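Long-range contact in F-actin-capping protein subunit alpha (Plasmodium berghei, PDB 7A0H), which forms a homodimer that probably caps the fast-growing barbed ends of actin filaments, blocking subunit exchange there without severing them: residues D204-L209 against E234-V239. Residues are numbered along the deposited sequence; the frame is centred on the assembly and turned at random.
Sequences DQEIIL and EKRVSV
Residues 206-209 and 234-238 pair as antiparallel strands, their axes 4.7 Å apart at closest. They form the open end of the hairpin 206-220/223-238, whose second strand is outermost in the five-stranded sheet within this chain. I207 with V237 and L209 with K235 are hydrogen-bonded pairs, each with two bonds. L209 N to K235 O is almost straight (2.8 Å, 178°). Beyond the strand, V239 N still binds Q205 O at 2.7 Å, but N lies above the carbonyl plane.

I207, V237, L209 and K235 share the face toward helix 243-266. I207 CG1 rests against V237 CB at 4.0 Å, the two side chains side by side. I207 CD1 meets V239 CG1 at 3.9 Å, crossing at about a right angle. I207 touches F246 of the helix and V237 touches S249; V253 touches L209 and K235.

E206, I208 and R236 lie on the other face. R236 is extended from CG to NE and runs alongside I208; I208 CD1 presses on R236 CG at a tight 3.2 Å. E206, with CG anti to the backbone N (chi1 -171°), brings OE1 to the guanidinium edge. The salt bridge from E206 OE1 to R236 NE is long, 3.7 Å, with the planes 60° apart.

The backbone bonds therefore fix the register, apolar packing seats this hairpin end against the helix, and the exposed charge pair probably adds a loose electrostatic link.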
loop_
_atom_site.group_PDB
_atom_site.type_symbol
_atom_site.label_atom_id
_atom_site.label_comp_id
_atom_site.label_asym_id
_atom_site.label_seq_id
_atom_site.Cartn_x
_atom_site.Cartn_y
_atom_site.Cartn_z
ATOM N N ASP A 204 -6.307 -12.793 -42.649
ATOM C CA ASP A 204 -7.228 -13.225 -41.607
ATOM C C ASP A 204 -8.603 -12.554 -41.708
ATOM O O ASP A 204 -8.718 -11.339 -41.838
ATOM C CB ASP A 204 -6.648 -12.876 -40.218
ATOM C CG ASP A 204 -5.438 -13.747 -39.791
ATOM O OD1 ASP A 204 -5.092 -14.712 -40.477
ATOM O OD2 ASP A 204 -4.835 -13.455 -38.728
ATOM N N GLN A 205 -9.663 -13.325 -41.499
ATOM C CA GLN A 205 -11.000 -12.728 -41.332
ATOM C C GLN A 205 -11.431 -12.731 -39.878
ATOM O O GLN A 205 -12.439 -12.092 -39.523
ATOM C CB GLN A 205 -12.054 -13.395 -42.212
ATOM C CG GLN A 205 -11.674 -13.210 -43.714
ATOM C CD GLN A 205 -12.688 -13.842 -44.695
ATOM O OE1 GLN A 205 -13.008 -15.026 -44.634
ATOM N NE2 GLN A 205 -13.211 -13.014 -45.582
ATOM N N GLU A 206 -10.680 -13.422 -39.035
ATOM C CA GLU A 206 -10.907 -13.405 -37.603
ATOM C C GLU A 206 -9.606 -13.101 -36.862
ATOM O O GLU A 206 -8.549 -13.674 -37.142
ATOM C CB GLU A 206 -11.473 -14.752 -37.168
ATOM C CG GLU A 206 -11.907 -14.689 -35.741
ATOM C CD GLU A 206 -12.592 -15.942 -35.277
ATOM O OE1 GLU A 206 -11.870 -16.757 -34.634
ATOM O OE2 GLU A 206 -13.828 -16.109 -35.571
ATOM N N ILE A 207 -9.688 -12.182 -35.919
ATOM C CA ILE A 207 -8.522 -11.857 -35.118
ATOM C C ILE A 207 -8.912 -12.011 -33.677
ATOM O O ILE A 207 -10.090 -12.054 -33.330
ATOM C CB ILE A 207 -7.995 -10.457 -35.360
ATOM C CG1 ILE A 207 -9.041 -9.512 -34.836
ATOM C CG2 ILE A 207 -7.542 -10.375 -36.830
ATOM C CD1 ILE A 207 -8.746 -8.087 -35.266
ATOM N N ILE A 208 -7.875 -12.150 -32.856
ATOM C CA ILE A 208 -7.965 -12.191 -31.410
ATOM C C ILE A 208 -7.444 -10.856 -30.921
ATOM O O ILE A 208 -6.357 -10.438 -31.304
ATOM C CB ILE A 208 -7.132 -13.323 -30.818
ATOM C CG1 ILE A 208 -7.643 -14.668 -31.332
ATOM C CG2 ILE A 208 -7.231 -13.344 -29.311
ATOM C CD1 ILE A 208 -9.164 -14.788 -31.259
ATOM N N LEU A 209 -8.249 -10.159 -30.197
ATOM C CA LEU A 209 -7.899 -8.903 -29.569
ATOM C C LEU A 209 -7.844 -9.199 -28.056
ATOM O O LEU A 209 -8.792 -9.730 -27.491
ATOM C CB LEU A 209 -8.930 -7.847 -29.931
ATOM C CG LEU A 209 -8.615 -6.483 -29.350
ATOM C CD1 LEU A 209 -7.367 -5.781 -30.045
ATOM C CD2 LEU A 209 -9.827 -5.615 -29.456
ATOM N N GLU A 234 -10.174 -10.941 -23.702
ATOM C CA GLU A 234 -9.736 -11.703 -24.880
ATOM C C GLU A 234 -10.930 -11.969 -25.816
ATOM O O GLU A 234 -11.764 -12.832 -25.540
ATOM C CB GLU A 234 -9.065 -13.013 -24.468
ATOM C CG GLU A 234 -8.632 -13.884 -25.694
ATOM C CD GLU A 234 -7.730 -15.057 -25.310
ATOM O OE1 GLU A 234 -7.051 -14.995 -24.271
ATOM O OE2 GLU A 234 -7.699 -16.052 -26.047
ATOM N N LYS A 235 -11.004 -11.220 -26.926
ATOM C CA LYS A 235 -12.178 -11.227 -27.794
ATOM C C LYS A 235 -11.840 -11.676 -29.217
ATOM O O LYS A 235 -10.850 -11.225 -29.816
ATOM C CB LYS A 235 -12.802 -9.792 -27.857
ATOM C CG LYS A 235 -13.159 -9.165 -26.470
ATOM C CD LYS A 235 -14.259 -9.953 -25.779
ATOM C CE LYS A 235 -14.900 -9.143 -24.701
ATOM N NZ LYS A 235 -15.929 -9.932 -23.954
ATOM N N ARG A 236 -12.701 -12.508 -29.781
ATOM C CA ARG A 236 -12.679 -12.848 -31.215
ATOM C C ARG A 236 -13.512 -11.825 -31.980
ATOM O O ARG A 236 -14.646 -11.529 -31.607
ATOM C CB ARG A 236 -13.250 -14.244 -31.487
ATOM C CG ARG A 236 -12.309 -15.405 -31.118
ATOM C CD ARG A 236 -12.917 -16.842 -31.212
ATOM N NE ARG A 236 -11.861 -17.876 -31.104
ATOM C CZ ARG A 236 -11.632 -18.713 -30.069
ATOM N NH1 ARG A 236 -12.368 -18.735 -28.956
ATOM N NH2 ARG A 236 -10.626 -19.570 -30.165
ATOM N N VAL A 237 -12.933 -11.275 -33.011
ATOM C CA VAL A 237 -13.535 -10.220 -33.789
ATOM C C VAL A 237 -13.516 -10.639 -35.270
ATOM O O VAL A 237 -12.490 -11.117 -35.772
ATOM C CB VAL A 237 -12.752 -8.920 -33.579
ATOM C CG1 VAL A 237 -13.445 -7.723 -34.304
ATOM C CG2 VAL A 237 -12.586 -8.710 -32.090
ATOM N N SER A 238 -14.619 -10.391 -35.977
ATOM C CA SER A 238 -14.698 -10.658 -37.425
ATOM C C SER A 238 -14.295 -9.422 -38.217
ATOM O O SER A 238 -14.783 -8.321 -37.951
ATOM C CB SER A 238 -16.127 -11.080 -37.812
ATOM O OG SER A 238 -16.447 -12.386 -37.297
ATOM N N VAL A 239 -13.433 -9.597 -39.219
ATOM C CA VAL A 239 -12.855 -8.474 -39.927
ATOM C C VAL A 239 -12.747 -8.870 -41.379
ATOM O O VAL A 239 -12.871 -10.035 -41.737
ATOM C CB VAL A 239 -11.438 -8.080 -39.383
ATOM C CG1 VAL A 239 -11.544 -7.715 -37.965
ATOM C CG2 VAL A 239 -10.479 -9.233 -39.560
#